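Local coordinates for glutamate--tRNA ligase (Methanothermobacter thermautotrophicus, PDB 3AII), which probably attaches glutamate to tRNA, first activating the amino acid with ATP as Glu-AMP before transfer to the acceptor end, at residues E313-K324 against M372-M384. Sequence-based numbering, arbitrary orientation.
Sequences EPPEFIHYGRLK and MVEIGVKIADSTM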
ATOM      1  N   GLU A 313      -4.576   8.172  32.496  1.00 26.96           N
ATOM      2  CA  GLU A 313      -4.798   9.313  31.619  1.00 27.87           C
ATOM      3  C   GLU A 313      -4.652   8.874  30.171  1.00 31.40           C
ATOM      4  O   GLU A 313      -3.631   8.300  29.795  1.00 31.36           O
ATOM      5  CB  GLU A 313      -3.798  10.423  31.928  1.00 41.46           C
ATOM      6  CG  GLU A 313      -4.028  11.695  31.135  1.00 54.84           C
ATOM      7  CD  GLU A 313      -3.081  12.802  31.539  1.00 69.58           C
ATOM      8  OE1 GLU A 313      -2.161  12.531  32.341  1.00 68.98           O
ATOM      9  OE2 GLU A 313      -3.255  13.940  31.055  1.00 90.17           O
ATOM     10  N   PRO A 314      -5.663   9.165  29.345  1.00 25.43           N
ATOM     11  CA  PRO A 314      -5.623   8.738  27.946  1.00 22.19           C
ATOM     12  C   PRO A 314      -4.604   9.549  27.157  1.00 23.21           C
ATOM     13  O   PRO A 314      -4.250  10.662  27.550  1.00 25.00           O
ATOM     14  CB  PRO A 314      -7.037   9.038  27.431  1.00 31.93           C
ATOM     15  CG  PRO A 314      -7.776   9.696  28.577  1.00 31.07           C
ATOM     16  CD  PRO A 314      -6.783  10.079  29.618  1.00 31.77           C
ATOM     17  N   PRO A 315      -4.133   8.997  26.036  1.00 22.78           N
ATOM     18  CA  PRO A 315      -3.266   9.771  25.136  1.00 17.68           C
ATOM     19  C   PRO A 315      -4.064  10.827  24.376  1.00 21.88           C
ATOM     20  O   PRO A 315      -5.292  10.750  24.312  1.00 28.32           O
ATOM     21  CB  PRO A 315      -2.751   8.708  24.163  1.00 20.34           C
ATOM     22  CG  PRO A 315      -3.834   7.666  24.138  1.00 25.73           C
ATOM     23  CD  PRO A 315      -4.433   7.649  25.516  1.00 27.88           C
ATOM     24  N   GLU A 316      -3.382  11.815  23.804  1.00 23.11           N
ATOM     25  CA  GLU A 316      -4.049  12.701  22.864  1.00 26.37           C
ATOM     26  C   GLU A 316      -4.558  11.873  21.691  1.00 39.80           C
ATOM     27  O   GLU A 316      -3.882  10.949  21.238  1.00 24.66           O
ATOM     28  CB  GLU A 316      -3.103  13.804  22.377  1.00 27.85           C
ATOM     29  CG  GLU A 316      -2.636  14.732  23.489  1.00 42.09           C
ATOM     30  CD  GLU A 316      -3.759  15.591  24.048  1.00 37.13           C
ATOM     31  OE1 GLU A 316      -4.698  15.917  23.287  1.00 46.07           O
ATOM     32  OE2 GLU A 316      -3.696  15.948  25.243  1.00 59.25           O
ATOM     33  N   PHE A 317      -5.763  12.183  21.222  1.00 34.62           N
ATOM     34  CA  PHE A 317      -6.349  11.483  20.080  1.00 38.11           C
ATOM     35  C   PHE A 317      -6.475  12.429  18.897  1.00 52.43           C
ATOM     36  O   PHE A 317      -7.106  13.478  18.997  1.00 42.43           O
ATOM     37  CB  PHE A 317      -7.726  10.909  20.432  1.00 53.77           C
ATOM     38  CG  PHE A 317      -7.676   9.657  21.267  1.00 50.62           C
ATOM     39  CD1 PHE A 317      -7.524   8.413  20.669  1.00 43.67           C
ATOM     40  CD2 PHE A 317      -7.800   9.722  22.650  1.00 42.81           C
ATOM     41  CE1 PHE A 317      -7.483   7.259  21.437  1.00 47.05           C
ATOM     42  CE2 PHE A 317      -7.766   8.575  23.419  1.00 38.58           C
ATOM     43  CZ  PHE A 317      -7.607   7.339  22.814  1.00 42.03           C
ATOM     44  N   ILE A 318      -5.870  12.050  17.775  1.00 42.10           N
ATOM     45  CA  ILE A 318      -5.899  12.874  16.574  1.00 39.72           C
ATOM     46  C   ILE A 318      -6.380  12.048  15.388  1.00 41.48           C
ATOM     47  O   ILE A 318      -5.709  11.109  14.960  1.00 47.56           O
ATOM     48  CB  ILE A 318      -4.518  13.474  16.285  1.00 37.36           C
ATOM     49  CG1 ILE A 318      -4.047  14.281  17.497  1.00 54.20           C
ATOM     50  CG2 ILE A 318      -4.565  14.346  15.036  1.00 36.90           C
ATOM     51  CD1 ILE A 318      -2.571  14.561  17.518  1.00 53.05           C
ATOM     52  N   HIS A 319      -7.556  12.395  14.875  1.00 36.95           N
ATOM     53  CA  HIS A 319      -8.190  11.627  13.810  1.00 25.82           C
ATOM     54  C   HIS A 319      -8.220  12.442  12.521  1.00 31.06           C
ATOM     55  O   HIS A 319      -8.606  13.611  12.527  1.00 44.98           O
ATOM     56  CB  HIS A 319      -9.617  11.246  14.207  1.00 49.05           C
ATOM     57  CG  HIS A 319      -9.696  10.125  15.195  1.00 62.84           C
ATOM     58  ND1 HIS A 319      -9.195  10.221  16.476  1.00 82.31           N
ATOM     59  CD2 HIS A 319     -10.237   8.886  15.097  1.00 61.90           C
ATOM     60  CE1 HIS A 319      -9.412   9.088  17.120  1.00 62.75           C
ATOM     61  NE2 HIS A 319     -10.046   8.262  16.305  1.00 72.20           N
ATOM     62  N   TYR A 320      -7.807  11.826  11.421  1.00 32.14           N
ATOM     63  CA  TYR A 320      -7.801  12.526  10.141  1.00 29.13           C
ATOM     64  C   TYR A 320      -8.742  11.879   9.131  1.00 45.52           C
ATOM     65  O   TYR A 320      -9.114  10.709   9.263  1.00 35.64           O
ATOM     66  CB  TYR A 320      -6.379  12.631   9.583  1.00 34.83           C
ATOM     67  CG  TYR A 320      -5.649  11.313   9.469  1.00 30.02           C
ATOM     68  CD1 TYR A 320      -4.637  10.979  10.364  1.00 40.59           C
ATOM     69  CD2 TYR A 320      -5.961  10.406   8.465  1.00 34.73           C
ATOM     70  CE1 TYR A 320      -3.954   9.780  10.256  1.00 29.85           C
ATOM     71  CE2 TYR A 320      -5.290   9.200   8.354  1.00 36.03           C
ATOM     72  CZ  TYR A 320      -4.288   8.895   9.254  1.00 43.47           C
ATOM     73  OH  TYR A 320      -3.618   7.702   9.145  1.00 39.77           O
ATOM     74  N   GLY A 321      -9.121  12.649   8.116  1.00 41.11           N
ATOM     75  CA  GLY A 321     -10.121  12.213   7.162  1.00 37.15           C
ATOM     76  C   GLY A 321      -9.723  11.025   6.315  1.00 50.81           C
ATOM     77  O   GLY A 321      -8.546  10.685   6.210  1.00 47.22           O
ATOM     78  N   ARG A 322     -10.719  10.395   5.700  1.00 45.89           N
ATOM     79  CA  ARG A 322     -10.474   9.251   4.835  1.00 49.50           C
ATOM     80  C   ARG A 322      -9.818   9.675   3.529  1.00 56.41           C
ATOM     81  O   ARG A 322      -9.934  10.824   3.100  1.00 51.44           O
ATOM     82  CB  ARG A 322     -11.777   8.503   4.548  1.00 62.52           C
ATOM     83  CG  ARG A 322     -12.427   7.909   5.782  1.00 66.31           C
ATOM     84  CD  ARG A 322     -13.610   7.028   5.422  1.00 82.48           C
ATOM     85  NE  ARG A 322     -14.142   6.334   6.592  1.00 93.77           N
ATOM     86  CZ  ARG A 322     -15.101   5.416   6.544  1.00100.34           C
ATOM     87  NH1 ARG A 322     -15.640   5.076   5.380  1.00 96.93           N
ATOM     88  NH2 ARG A 322     -15.523   4.837   7.660  1.00 81.30           N
ATOM     89  N   LEU A 323      -9.121   8.734   2.906  1.00 58.85           N
ATOM     90  CA  LEU A 323      -8.508   8.961   1.614  1.00 62.64           C
ATOM     91  C   LEU A 323      -9.070   7.930   0.646  1.00 69.79           C
ATOM     92  O   LEU A 323      -8.974   6.729   0.889  1.00 72.62           O
ATOM     93  CB  LEU A 323      -6.992   8.814   1.716  1.00 51.17           C
ATOM     94  CG  LEU A 323      -6.186   9.505   0.623  1.00 47.68           C
ATOM     95  CD1 LEU A 323      -6.362  11.006   0.741  1.00 56.50           C
ATOM     96  CD2 LEU A 323      -4.719   9.126   0.714  1.00 54.87           C
ATOM     97  N   LYS A 324      -9.667   8.399  -0.444  1.00 73.73           N
ATOM     98  CA  LYS A 324     -10.307   7.501  -1.398  1.00 78.38           C
ATOM     99  C   LYS A 324     -10.061   7.936  -2.839  1.00 75.21           C
ATOM    100  O   LYS A 324     -10.041   9.128  -3.142  1.00 71.84           O
ATOM    101  CB  LYS A 324     -11.810   7.415  -1.118  1.00 95.64           C
ATOM    102  CG  LYS A 324     -12.147   6.909   0.279  1.00 98.32           C
ATOM    103  CD  LYS A 324     -13.643   6.952   0.551  1.00 89.81           C
ATOM    104  CE  LYS A 324     -13.963   6.386   1.926  1.00 84.10           C
ATOM    105  NZ  LYS A 324     -15.425   6.389   2.207  1.00 96.73           N
ATOM    106  N   MET A 372       1.543  11.811   1.111  1.00 23.75           N
ATOM    107  CA  MET A 372       0.962  11.766   2.451  1.00 20.45           C
ATOM    108  C   MET A 372       1.302  12.982   3.296  1.00 21.90           C
ATOM    109  O   MET A 372       0.479  13.435   4.095  1.00 29.09           O
ATOM    110  CB  MET A 372       1.366  10.482   3.178  1.00 23.05           C
ATOM    111  CG  MET A 372       0.928   9.223   2.444  1.00 23.63           C
ATOM    112  SD  MET A 372      -0.805   9.286   1.961  1.00 28.74           S
ATOM    113  CE  MET A 372      -1.054   7.618   1.363  1.00 31.42           C
ATOM    114  N   VAL A 373       2.511  13.496   3.141  1.00 22.23           N
ATOM    115  CA  VAL A 373       2.931  14.676   3.886  1.00 30.18           C
ATOM    116  C   VAL A 373       2.136  15.906   3.456  1.00 38.60           C
ATOM    117  O   VAL A 373       1.678  16.678   4.298  1.00 39.37           O
ATOM    118  CB  VAL A 373       4.434  14.952   3.722  1.00 29.62           C
ATOM    119  CG1 VAL A 373       4.778  16.352   4.210  1.00 34.53           C
ATOM    120  CG2 VAL A 373       5.248  13.901   4.484  1.00 32.87           C
ATOM    121  N   GLU A 374       1.970  16.087   2.150  1.00 34.10           N
ATOM    122  CA  GLU A 374       1.275  17.272   1.652  1.00 35.38           C
ATOM    123  C   GLU A 374      -0.226  17.237   1.949  1.00 35.21           C
ATOM    124  O   GLU A 374      -0.854  18.280   2.103  1.00 41.47           O
ATOM    125  CB  GLU A 374       1.571  17.526   0.163  1.00 32.35           C
ATOM    126  CG  GLU A 374       0.764  16.706  -0.830  1.00 41.54           C
ATOM    127  CD  GLU A 374       1.213  16.931  -2.275  1.00 63.31           C
ATOM    128  OE1 GLU A 374       2.235  17.620  -2.494  1.00 53.10           O
ATOM    129  OE2 GLU A 374       0.546  16.413  -3.196  1.00 49.13           O
ATOM    130  N   ILE A 375      -0.797  16.040   2.035  1.00 32.27           N
ATOM    131  CA  ILE A 375      -2.180  15.896   2.494  1.00 38.17           C
ATOM    132  C   ILE A 375      -2.295  16.157   4.000  1.00 45.34           C
ATOM    133  O   ILE A 375      -3.282  16.726   4.465  1.00 53.99           O
ATOM    134  CB  ILE A 375      -2.756  14.507   2.159  1.00 38.07           C
ATOM    135  CG1 ILE A 375      -2.938  14.362   0.648  1.00 40.28           C
ATOM    136  CG2 ILE A 375      -4.083  14.290   2.877  1.00 52.86           C
ATOM    137  CD1 ILE A 375      -3.369  12.978   0.214  1.00 35.08           C
ATOM    138  N   GLY A 376      -1.283  15.739   4.758  1.00 34.28           N
ATOM    139  CA  GLY A 376      -1.232  15.993   6.190  1.00 41.81           C
ATOM    140  C   GLY A 376      -2.356  15.358   6.994  1.00 28.69           C
ATOM    141  O   GLY A 376      -3.010  14.418   6.536  1.00 32.25           O
ATOM    142  N   VAL A 377      -2.581  15.876   8.200  1.00 31.42           N
ATOM    143  CA  VAL A 377      -3.603  15.331   9.092  1.00 36.38           C
ATOM    144  C   VAL A 377      -4.944  16.047   8.922  1.00 50.30           C
ATOM    145  O   VAL A 377      -5.680  16.270   9.889  1.00 42.52           O
ATOM    146  CB  VAL A 377      -3.153  15.373  10.566  1.00 42.40           C
ATOM    147  CG1 VAL A 377      -1.977  14.432  10.780  1.00 42.79           C
ATOM    148  CG2 VAL A 377      -2.781  16.787  10.971  1.00 37.39           C
ATOM    149  N   LYS A 378      -5.252  16.389   7.675  1.00 38.06           N
ATOM    150  CA  LYS A 378      -6.496  17.066   7.329  1.00 41.12           C
ATOM    151  C   LYS A 378      -7.710  16.391   7.964  1.00 40.39           C
ATOM    152  O   LYS A 378      -7.932  15.190   7.786  1.00 36.27           O
ATOM    153  CB  LYS A 378      -6.649  17.109   5.804  1.00 48.26           C
ATOM    154  CG  LYS A 378      -7.920  17.781   5.313  1.00 49.20           C
ATOM    155  CD  LYS A 378      -7.957  17.830   3.798  1.00 51.50           C
ATOM    156  CE  LYS A 378      -9.258  18.439   3.303  1.00 65.88           C
ATOM    157  NZ  LYS A 378      -9.241  18.636   1.829  1.00 58.29           N
ATOM    158  N   ILE A 379      -8.500  17.164   8.702  1.00 44.96           N
ATOM    159  CA  ILE A 379      -9.678  16.612   9.360  1.00 30.51           C
ATOM    160  C   ILE A 379     -10.714  16.150   8.341  1.00 40.54           C
ATOM    161  O   ILE A 379     -11.274  15.061   8.456  1.00 33.51           O
ATOM    162  CB  ILE A 379     -10.334  17.622  10.321  1.00 60.67           C
ATOM    163  CG1 ILE A 379      -9.297  18.195  11.293  1.00 64.42           C
ATOM    164  CG2 ILE A 379     -11.480  16.960  11.076  1.00 41.75           C
ATOM    165  CD1 ILE A 379      -8.604  17.150  12.140  1.00 49.12           C
ATOM    166  N   ALA A 380     -10.958  16.981   7.335  1.00 37.96           N
ATOM    167  CA  ALA A 380     -11.968  16.667   6.334  1.00 41.51           C
ATOM    168  C   ALA A 380     -11.513  15.559   5.384  1.00 58.63           C
ATOM    169  O   ALA A 380     -10.323  15.422   5.087  1.00 42.85           O
ATOM    170  CB  ALA A 380     -12.349  17.920   5.559  1.00 49.45           C
ATOM    171  N   ASP A 381     -12.472  14.766   4.920  1.00 35.86           N
ATOM    172  CA  ASP A 381     -12.205  13.710   3.963  1.00 51.45           C
ATOM    173  C   ASP A 381     -11.560  14.292   2.713  1.00 62.68           C
ATOM    174  O   ASP A 381     -12.051  15.268   2.150  1.00 50.52           O
ATOM    175  CB  ASP A 381     -13.508  13.015   3.580  1.00 52.23           C
ATOM    176  CG  ASP A 381     -13.510  11.551   3.937  1.00 68.80           C
ATOM    177  OD1 ASP A 381     -13.429  10.716   3.011  1.00 90.73           O
ATOM    178  OD2 ASP A 381     -13.592  11.235   5.144  1.00 60.35           O
ATOM    179  N   SER A 382     -10.453  13.699   2.285  1.00 64.60           N
ATOM    180  CA  SER A 382      -9.833  14.087   1.027  1.00 56.29           C
ATOM    181  C   SER A 382     -10.043  12.996  -0.019  1.00 63.17           C
ATOM    182  O   SER A 382     -10.564  11.922   0.291  1.00 56.69           O
ATOM    183  CB  SER A 382      -8.345  14.395   1.220  1.00 51.79           C
ATOM    184  OG  SER A 382      -7.715  13.409   2.015  1.00 69.50           O
ATOM    185  N   THR A 383      -9.649  13.276  -1.258  1.00 54.68           N
ATOM    186  CA  THR A 383      -9.872  12.342  -2.356  1.00 80.47           C
ATOM    187  C   THR A 383      -8.691  12.306  -3.319  1.00 77.51           C
ATOM    188  O   THR A 383      -8.616  13.109  -4.250  1.00 77.90           O
ATOM    189  CB  THR A 383     -11.145  12.700  -3.149  1.00 60.39           C
ATOM    190  OG1 THR A 383     -12.268  12.747  -2.260  1.00 81.47           O
ATOM    191  CG2 THR A 383     -11.409  11.667  -4.234  1.00 73.60           C
ATOM    192  N   MET A 384      -7.770  11.373  -3.096  1.00 71.76           N
ATOM    193  CA  MET A 384      -6.612  11.230  -3.973  1.00 56.11           C
ATOM    194  C   MET A 384      -6.863  10.205  -5.076  1.00 74.17           C
ATOM    195  O   MET A 384      -7.539   9.196  -4.867  1.00 66.87           O
ATOM    196  CB  MET A 384      -5.349  10.882  -3.172  1.00 68.28           C
ATOM    197  CG  MET A 384      -4.692   9.552  -3.536  1.00 63.72           C
ATOM    198  SD  MET A 384      -5.474   8.122  -2.753  1.00 96.00           S
ATOM    199  CE  MET A 384      -4.459   6.773  -3.365  1.00 42.76           C
TER
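G321, R322 and L323 lie along K378 to S382 in the Rossmann-fold catalytic domain of a class I synthetase, and they illustrate how loop segments can be joined by main-chain and side-chain bonds without a regular sheet. One partner is the loop that follows strand 316-318, which pairs in parallel with strand 289-291; the other is the chain that leaves helix 365-375 at G376. The amide of G321 bonds to K378 O at 2.8 Å and, farther along, S382 N to R322 O at 3.0 Å. Y320 packs its CB 4.3 Å from V377 CB and 3.5 Å from K378 O; with CG between the backbone N and carbonyl carbon (chi1 54°), its ring turns away toward R115, A116 and L119 of helix 111-126.

Between these backbone bonds, D381 OD2 receives R322 N at 3.0 Å, from above the carboxylate plane and 72° out of it. R322 runs beside D381, its extended chain lining the acid with CB and CG while the guanidinium travels past; R322 NE and D381 OD2, 5.1 Å apart, are too distant for a salt bridge, and any attraction is probably weak.

L323 supplies the apolar part. Chi1 (-158°) puts its CG anti to the backbone N, and chi2 then orients the branches: CD1 meets I375 CD1 tip to tip at 3.6 Å, CD2 approaches M372 CE, and the L323 and M384 side chains cross at about a right angle. R115, whose helix starts within the predicted HIGH motif, bonds to both G321 O and G376 O. L323 CD2 rests 3.7 Å from M384 SD.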